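Side-chain contacts in succinate-semialdehyde dehydrogenase (Synechococcus sp., PDB 4ITA), which probably oxidises succinic semialdehyde to succinate, using NADP+ as the electron acceptor, as a member of the aldehyde dehydrogenase family: residues A57-R62 and L172-F177; F240-L245 and P398-R403. All blocks are in the same frame, centred on the assembly; numbering follows the deposited sequence.

Contact 1: residues A57-R62 and L172-F177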
ATOM      1  N   ALA A  57       7.246  -7.577 -26.440  1.00  6.65           N
ATOM      2  CA  ALA A  57       5.936  -7.625 -27.093  1.00  6.79           C
ATOM      3  C   ALA A  57       6.019  -8.303 -28.454  1.00  7.18           C
ATOM      4  O   ALA A  57       5.198  -9.157 -28.780  1.00  7.39           O
ATOM      5  CB  ALA A  57       5.346  -6.231 -27.228  1.00  7.36           C
ATOM      6  N   ALA A  58       7.015  -7.926 -29.256  1.00  7.03           N
ATOM      7  CA  ALA A  58       7.163  -8.511 -30.592  1.00  7.18           C
ATOM      8  C   ALA A  58       7.448 -10.013 -30.540  1.00  7.87           C
ATOM      9  O   ALA A  58       6.964 -10.776 -31.384  1.00  8.44           O
ATOM     10  CB  ALA A  58       8.234  -7.773 -31.391  1.00  8.31           C
ATOM     11  N   ILE A  59       8.225 -10.449 -29.550  1.00  5.91           N
ATOM     12  CA  ILE A  59       8.481 -11.873 -29.358  1.00  8.03           C
ATOM     13  C   ILE A  59       7.182 -12.617 -29.027  1.00  7.46           C
ATOM     14  O   ILE A  59       6.878 -13.658 -29.616  1.00  8.75           O
ATOM     15  CB  ILE A  59       9.539 -12.106 -28.260  1.00  7.62           C
ATOM     16  CG1 ILE A  59      10.911 -11.623 -28.741  1.00  7.08           C
ATOM     17  CG2 ILE A  59       9.594 -13.578 -27.877  1.00  9.06           C
ATOM     18  CD1 ILE A  59      11.942 -11.462 -27.635  1.00  8.62           C
ATOM     19  N   LEU A  60       6.406 -12.075 -28.097  1.00  7.80           N
ATOM     20  CA  LEU A  60       5.109 -12.654 -27.751  1.00  7.91           C
ATOM     21  C   LEU A  60       4.151 -12.694 -28.943  1.00  9.22           C
ATOM     22  O   LEU A  60       3.421 -13.670 -29.134  1.00 10.54           O
ATOM     23  CB  LEU A  60       4.479 -11.858 -26.606  1.00  6.82           C
ATOM     24  CG  LEU A  60       5.113 -12.082 -25.232  1.00  6.33           C
ATOM     25  CD1 LEU A  60       4.837 -10.894 -24.331  1.00  7.06           C
ATOM     26  CD2 LEU A  60       4.577 -13.362 -24.599  1.00  8.20           C
ATOM     27  N   GLU A  61       4.159 -11.632 -29.745  1.00  7.51           N
ATOM     28  CA  GLU A  61       3.292 -11.533 -30.921  1.00  8.95           C
ATOM     29  C   GLU A  61       3.675 -12.512 -32.025  1.00 10.59           C
ATOM     30  O   GLU A  61       2.812 -13.021 -32.745  1.00 13.09           O
ATOM     31  CB  GLU A  61       3.280 -10.096 -31.455  1.00  9.33           C
ATOM     32  CG  GLU A  61       2.533  -9.119 -30.548  1.00  9.30           C
ATOM     33  CD  GLU A  61       3.015  -7.675 -30.678  1.00 11.71           C
ATOM     34  OE1 GLU A  61       3.919  -7.400 -31.492  1.00 12.65           O
ATOM     35  OE2 GLU A  61       2.491  -6.814 -29.947  1.00 12.45           O
ATOM     36  N   ARG A  62       4.967 -12.784 -32.164  1.00  8.73           N
ATOM     37  CA  ARG A  62       5.423 -13.697 -33.203  1.00 10.22           C
ATOM     38  C   ARG A  62       5.166 -15.159 -32.848  1.00 11.02           C
ATOM     39  O   ARG A  62       4.704 -15.942 -33.687  1.00 12.21           O
ATOM     40  CB  ARG A  62       6.913 -13.502 -33.476  1.00 11.12           C
ATOM     41  CG  ARG A  62       7.431 -14.453 -34.538  1.00 12.59           C
ATOM     42  CD  ARG A  62       8.909 -14.280 -34.796  1.00 15.57           C
ATOM     43  NE  ARG A  62       9.369 -15.259 -35.780  1.00 19.21           N
ATOM     44  CZ  ARG A  62      10.610 -15.325 -36.251  1.00 18.92           C
ATOM     45  NH1 ARG A  62      11.528 -14.464 -35.836  1.00 17.29           N
ATOM     46  NH2 ARG A  62      10.928 -16.254 -37.141  1.00 22.81           N
ATOM     47  N   LEU A 172      12.377 -12.203 -21.932  1.00  6.88           N
ATOM     48  CA  LEU A 172      12.951 -10.937 -21.492  1.00  6.13           C
ATOM     49  C   LEU A 172      14.457 -10.853 -21.781  1.00  6.27           C
ATOM     50  O   LEU A 172      14.969  -9.776 -22.116  1.00  6.70           O
ATOM     51  CB  LEU A 172      12.611 -10.666 -20.023  1.00  6.77           C
ATOM     52  CG  LEU A 172      11.109 -10.497 -19.779  1.00  6.47           C
ATOM     53  CD1 LEU A 172      10.817 -10.460 -18.288  1.00  8.56           C
ATOM     54  CD2 LEU A 172      10.572  -9.242 -20.438  1.00  7.98           C
ATOM     55  N   GLU A 173      15.156 -11.985 -21.692  1.00  6.13           N
ATOM     56  CA  GLU A 173      16.559 -12.041 -22.103  1.00  5.72           C
ATOM     57  C   GLU A 173      16.701 -11.768 -23.596  1.00  6.22           C
ATOM     58  O   GLU A 173      17.562 -10.981 -24.016  1.00  6.48           O
ATOM     59  CB  GLU A 173      17.163 -13.405 -21.749  1.00  6.82           C
ATOM     60  CG  GLU A 173      18.668 -13.528 -22.019  1.00  8.60           C
ATOM     61  CD  GLU A 173      19.034 -13.590 -23.496  1.00 12.87           C
ATOM     62  OE1 GLU A 173      18.367 -14.315 -24.267  1.00 14.15           O
ATOM     63  OE2 GLU A 173      19.982 -12.879 -23.894  1.00 13.96           O
ATOM     64  N   ALA A 174      15.894 -12.457 -24.405  1.00  5.78           N
ATOM     65  CA  ALA A 174      15.954 -12.297 -25.856  1.00  5.53           C
ATOM     66  C   ALA A 174      15.592 -10.878 -26.262  1.00  6.36           C
ATOM     67  O   ALA A 174      16.098 -10.375 -27.264  1.00  7.62           O
ATOM     68  CB  ALA A 174      15.046 -13.300 -26.548  1.00  7.08           C
ATOM     69  N   ALA A 175      14.732 -10.230 -25.480  1.00  5.95           N
ATOM     70  CA  ALA A 175      14.314  -8.865 -25.771  1.00  6.99           C
ATOM     71  C   ALA A 175      15.434  -7.854 -25.552  1.00  5.63           C
ATOM     72  O   ALA A 175      15.413  -6.759 -26.129  1.00  6.66           O
ATOM     73  CB  ALA A 175      13.118  -8.496 -24.925  1.00  7.07           C
ATOM     74  N   GLY A 176      16.402  -8.208 -24.710  1.00  6.05           N
ATOM     75  CA  GLY A 176      17.537  -7.344 -24.449  1.00  6.48           C
ATOM     76  C   GLY A 176      17.672  -6.841 -23.028  1.00  6.31           C
ATOM     77  O   GLY A 176      18.614  -6.116 -22.731  1.00  7.37           O
ATOM     78  N   PHE A 177      16.747  -7.201 -22.141  1.00  5.69           N
ATOM     79  CA  PHE A 177      16.863  -6.744 -20.754  1.00  5.41           C
ATOM     80  C   PHE A 177      18.125  -7.323 -20.128  1.00  6.28           C
ATOM     81  O   PHE A 177      18.344  -8.531 -20.202  1.00  6.59           O
ATOM     82  CB  PHE A 177      15.635  -7.139 -19.925  1.00  5.58           C
ATOM     83  CG  PHE A 177      14.414  -6.312 -20.213  1.00  4.98           C
ATOM     84  CD1 PHE A 177      14.287  -5.034 -19.671  1.00  5.03           C
ATOM     85  CD2 PHE A 177      13.388  -6.808 -21.011  1.00  6.04           C
ATOM     86  CE1 PHE A 177      13.165  -4.269 -19.938  1.00  6.64           C
ATOM     87  CE2 PHE A 177      12.256  -6.049 -21.269  1.00  6.34           C
ATOM     88  CZ  PHE A 177      12.148  -4.784 -20.730  1.00  6.22           C
TER
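Ile59 meets Ala174 and Ala175 where helix 46-62 packs against the C-terminal turn of helix 162-175, in the Rossmann-type cofactor-binding domain of the aldehyde dehydrogenase fold. The CB of Ile59 points at the second helix, and its branches then part. CG2 stands anti to the backbone N, whereas CG1 lies beside that N (chi1 -69°) and leads on to CD1 with an extended second torsion. CD1 is the atom that makes the contact: the CG1-CD1 bond aims almost straight at Ala175 N, which lies 3.7 Å from CD1. This methyl thus rests end-on against the Ala174-Ala175 peptide at its nitrogen, with one alanine methyl to each side of the line of approach. It meets the flank of the Ala174 methyl, at 3.8 Å from CD1 to CB, and lies 4.2 Å from Ala175 CB. The short side chains let it come this close to the helix surface. Ile171, one turn earlier on the same helix, also packs on Ile59. Helix 162-175 ends at Gly176 in a Schellman motif: Gly176 has a positive phi of 116°, its N bonds to Glu173 O at 3.1 Å, and Phe177 N bonds back to Leu172 O, also at 3.1 Å. A polar tie supplements the apolar packing at this helix end, since Ala175 O is hydrogen-bonded to Asn55 ND2 on helix 46-62.

Contact 2: residues F240-L245 and P398-R403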
ATOM      1  N   PHE A 240     -31.247  -8.220 -14.356  1.00  7.76           N
ATOM      2  CA  PHE A 240     -32.516  -7.581 -14.011  1.00  8.73           C
ATOM      3  C   PHE A 240     -33.490  -7.535 -15.202  1.00  9.91           C
ATOM      4  O   PHE A 240     -33.103  -7.844 -16.331  1.00 10.38           O
ATOM      5  CB  PHE A 240     -32.251  -6.218 -13.344  1.00  8.86           C
ATOM      6  CG  PHE A 240     -32.376  -6.266 -11.848  1.00  7.34           C
ATOM      7  CD1 PHE A 240     -31.807  -7.315 -11.136  1.00  7.76           C
ATOM      8  CD2 PHE A 240     -33.075  -5.292 -11.155  1.00  8.85           C
ATOM      9  CE1 PHE A 240     -31.927  -7.386  -9.765  1.00  9.11           C
ATOM     10  CE2 PHE A 240     -33.199  -5.363  -9.774  1.00 10.06           C
ATOM     11  CZ  PHE A 240     -32.628  -6.411  -9.079  1.00  9.79           C
ATOM     12  N   PRO A 241     -34.767  -7.186 -14.949  1.00  9.95           N
ATOM     13  CA  PRO A 241     -35.780  -7.406 -15.993  1.00 10.46           C
ATOM     14  C   PRO A 241     -35.597  -6.645 -17.312  1.00 10.63           C
ATOM     15  O   PRO A 241     -36.096  -7.112 -18.338  1.00 11.72           O
ATOM     16  CB  PRO A 241     -37.082  -6.987 -15.303  1.00 12.90           C
ATOM     17  CG  PRO A 241     -36.822  -7.220 -13.849  1.00 12.37           C
ATOM     18  CD  PRO A 241     -35.390  -6.822 -13.660  1.00  9.76           C
ATOM     19  N   SER A 242     -34.896  -5.517 -17.303  1.00  9.00           N
ATOM     20  CA  SER A 242     -34.697  -4.760 -18.535  1.00 11.21           C
ATOM     21  C   SER A 242     -33.452  -5.189 -19.303  1.00 10.50           C
ATOM     22  O   SER A 242     -33.111  -4.593 -20.321  1.00 12.17           O
ATOM     23  CB  SER A 242     -34.631  -3.262 -18.251  1.00 10.23           C
ATOM     24  OG  SER A 242     -33.503  -2.937 -17.455  1.00 11.50           O
ATOM     25  N   ALA A 243     -32.773  -6.224 -18.822  1.00 10.15           N
ATOM     26  CA  ALA A 243     -31.563  -6.704 -19.492  1.00 11.23           C
ATOM     27  C   ALA A 243     -31.835  -7.344 -20.853  1.00 12.70           C
ATOM     28  O   ALA A 243     -32.918  -7.875 -21.091  1.00 13.45           O
ATOM     29  CB  ALA A 243     -30.837  -7.692 -18.599  1.00 10.04           C
ATOM     30  N   ASP A 244     -30.840  -7.289 -21.739  1.00 12.63           N
ATOM     31  CA  ASP A 244     -30.827  -8.119 -22.940  1.00 13.94           C
ATOM     32  C   ASP A 244     -30.493  -9.524 -22.471  1.00 13.81           C
ATOM     33  O   ASP A 244     -29.323  -9.856 -22.257  1.00 13.55           O
ATOM     34  CB  ASP A 244     -29.767  -7.624 -23.935  1.00 16.38           C
ATOM     35  CG  ASP A 244     -29.722  -8.445 -25.243  1.00 22.66           C
ATOM     36  OD1 ASP A 244     -30.163  -9.619 -25.290  1.00 18.60           O
ATOM     37  OD2 ASP A 244     -29.206  -7.900 -26.242  1.00 25.50           O
ATOM     38  N   LEU A 245     -31.526 -10.345 -22.313  1.00 12.49           N
ATOM     39  CA  LEU A 245     -31.391 -11.649 -21.677  1.00 12.89           C
ATOM     40  C   LEU A 245     -30.481 -12.582 -22.458  1.00 13.22           C
ATOM     41  O   LEU A 245     -29.627 -13.249 -21.876  1.00 11.99           O
ATOM     42  CB  LEU A 245     -32.763 -12.302 -21.485  1.00 17.20           C
ATOM     43  CG  LEU A 245     -33.255 -12.585 -20.066  1.00 21.85           C
ATOM     44  CD1 LEU A 245     -32.917 -11.452 -19.099  1.00 15.89           C
ATOM     45  CD2 LEU A 245     -34.749 -12.839 -20.079  1.00 18.48           C
ATOM     46  N   PRO A 398     -31.449   3.480 -16.129  1.00 11.80           N
ATOM     47  CA  PRO A 398     -30.326   4.301 -15.658  1.00 11.87           C
ATOM     48  C   PRO A 398     -30.226   4.389 -14.135  1.00 11.24           C
ATOM     49  O   PRO A 398     -29.115   4.360 -13.601  1.00 11.45           O
ATOM     50  CB  PRO A 398     -30.618   5.678 -16.269  1.00 14.78           C
ATOM     51  CG  PRO A 398     -31.462   5.372 -17.474  1.00 16.11           C
ATOM     52  CD  PRO A 398     -32.323   4.217 -17.059  1.00 12.89           C
ATOM     53  N   ALA A 399     -31.359   4.471 -13.444  1.00 10.99           N
ATOM     54  CA  ALA A 399     -31.341   4.565 -11.987  1.00 11.24           C
ATOM     55  C   ALA A 399     -30.794   3.287 -11.347  1.00 10.08           C
ATOM     56  O   ALA A 399     -30.019   3.347 -10.387  1.00 11.45           O
ATOM     57  CB  ALA A 399     -32.723   4.887 -11.456  1.00 12.95           C
ATOM     58  N   GLU A 400     -31.197   2.135 -11.876  1.00 10.00           N
ATOM     59  CA  GLU A 400     -30.640   0.869 -11.413  1.00 10.08           C
ATOM     60  C   GLU A 400     -29.142   0.798 -11.697  1.00  9.58           C
ATOM     61  O   GLU A 400     -28.373   0.370 -10.840  1.00  8.60           O
ATOM     62  CB  GLU A 400     -31.354  -0.324 -12.060  1.00  9.36           C
ATOM     63  CG  GLU A 400     -32.805  -0.460 -11.651  1.00 11.69           C
ATOM     64  CD  GLU A 400     -33.467  -1.713 -12.200  1.00 12.15           C
ATOM     65  OE1 GLU A 400     -32.956  -2.292 -13.189  1.00 10.42           O
ATOM     66  OE2 GLU A 400     -34.504  -2.123 -11.634  1.00 11.78           O
ATOM     67  N   GLN A 401     -28.734   1.204 -12.897  1.00  8.51           N
ATOM     68  CA  GLN A 401     -27.314   1.190 -13.257  1.00  7.54           C
ATOM     69  C   GLN A 401     -26.488   1.970 -12.244  1.00  9.21           C
ATOM     70  O   GLN A 401     -25.451   1.495 -11.778  1.00 10.18           O
ATOM     71  CB  GLN A 401     -27.095   1.767 -14.658  1.00 10.60           C
ATOM     72  CG  GLN A 401     -27.723   0.950 -15.763  1.00  8.69           C
ATOM     73  CD  GLN A 401     -27.592   1.608 -17.118  1.00 10.84           C
ATOM     74  OE1 GLN A 401     -27.407   2.827 -17.217  1.00 13.15           O
ATOM     75  NE2 GLN A 401     -27.710   0.812 -18.175  1.00 10.92           N
ATOM     76  N   GLN A 402     -26.960   3.160 -11.891  1.00  9.31           N
ATOM     77  CA  GLN A 402     -26.226   3.995 -10.945  1.00  9.98           C
ATOM     78  C   GLN A 402     -26.169   3.386  -9.549  1.00  9.69           C
ATOM     79  O   GLN A 402     -25.131   3.439  -8.888  1.00 10.58           O
ATOM     80  CB  GLN A 402     -26.786   5.417 -10.921  1.00 12.47           C
ATOM     81  CG  GLN A 402     -26.485   6.199 -12.204  1.00 16.71           C
ATOM     82  CD  GLN A 402     -24.996   6.212 -12.559  1.00 20.73           C
ATOM     83  OE1 GLN A 402     -24.156   6.579 -11.738  1.00 20.27           O
ATOM     84  NE2 GLN A 402     -24.670   5.811 -13.788  1.00 20.73           N
ATOM     85  N   ARG A 403     -27.264   2.787  -9.096  1.00  9.18           N
ATOM     86  CA  ARG A 403     -27.244   2.134  -7.792  1.00  9.63           C
ATOM     87  C   ARG A 403     -26.288   0.941  -7.766  1.00  8.93           C
ATOM     88  O   ARG A 403     -25.565   0.755  -6.786  1.00  9.69           O
ATOM     89  CB  ARG A 403     -28.648   1.729  -7.339  1.00 13.06           C
ATOM     90  CG  ARG A 403     -29.490   2.909  -6.862  1.00 15.01           C
ATOM     91  CD  ARG A 403     -30.626   2.459  -5.950  1.00 17.99           C
ATOM     92  NE  ARG A 403     -30.140   1.771  -4.754  1.00 17.74           N
ATOM     93  CZ  ARG A 403     -30.883   0.968  -3.996  1.00 18.90           C
ATOM     94  NH1 ARG A 403     -32.150   0.739  -4.313  1.00 18.86           N
ATOM     95  NH2 ARG A 403     -30.358   0.382  -2.929  1.00 18.40           N
TER
HETATM   96  O   HOH W   1     -34.410  -3.660 -14.997  1.00 11.42           O
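Glu400 reaches Phe240 because its CG lies anti to the carbonyl carbon (chi1 -66°) and the chain beyond CG is extended, carrying the carboxylate straight out from helix 398-407. Phe240 has a chi1 of -101°, well off a staggered value, and turns its CD2 edge to the glutamate. Glu400 OE2 lies in the plane of the ring at that edge, 3.5 Å from Phe240 CD2, while Glu400 OE1 is 3.6 Å from the same carbon. Ring and carboxylate planes stand 76° apart, so the acid meets the edge nearly crosswise and does not stack. An anion placed there faces ring hydrogens, which probably makes the approach mildly favourable.

The polar link runs through water. Ser242 N donates to water 1 at 3.0 Å, and the water donates to Glu400 OE1 at 2.7 Å. Thr395 OG1 also hydrogen-bonds Glu400 OE1, giving this oxygen two partners, while Ser242 OG bonds Thr395 OG1 and Asn396 N. The type I turn from Phe240 to Ala243, closed by Ala243 N to Phe240 O at 3.0 Å, brings Ser242 N round to the water.

This turn leaves the C-terminal end of strand 235-239, an inner strand of the sheet of what is, in this family, the catalytic domain, and leads to helix 245-257. Phe240 sits edge-to-face with His273 and Phe404 and touches helix 375-383, and its backbone hydrogen-bonds Trp394 at the end of strand 390-394. That strand, the parallel neighbour of 235-239, runs through Thr395-Asp397 into helix 398-407, so the two segments follow adjacent strands.

Neither contact lies deep in the protein: each is partly buried, and each has one buried member, Ala175 in contact 1 and Phe240 in contact 2. They share no helix or strand, and their centres are 44 Å apart. Contact 1 joins two helices on the cofactor-binding side, whereas contact 2 joins a strand-to-helix turn to a helix beside the seven-stranded sheet. Their chemistry follows these settings. Between the two segments of contact 1 the touch is made by apolar packing. At the turn, where a backbone N faces a carboxylate across a water, that water completes the join. The second subunit touches contact 2 alone, through Leu455 packing on Gln401.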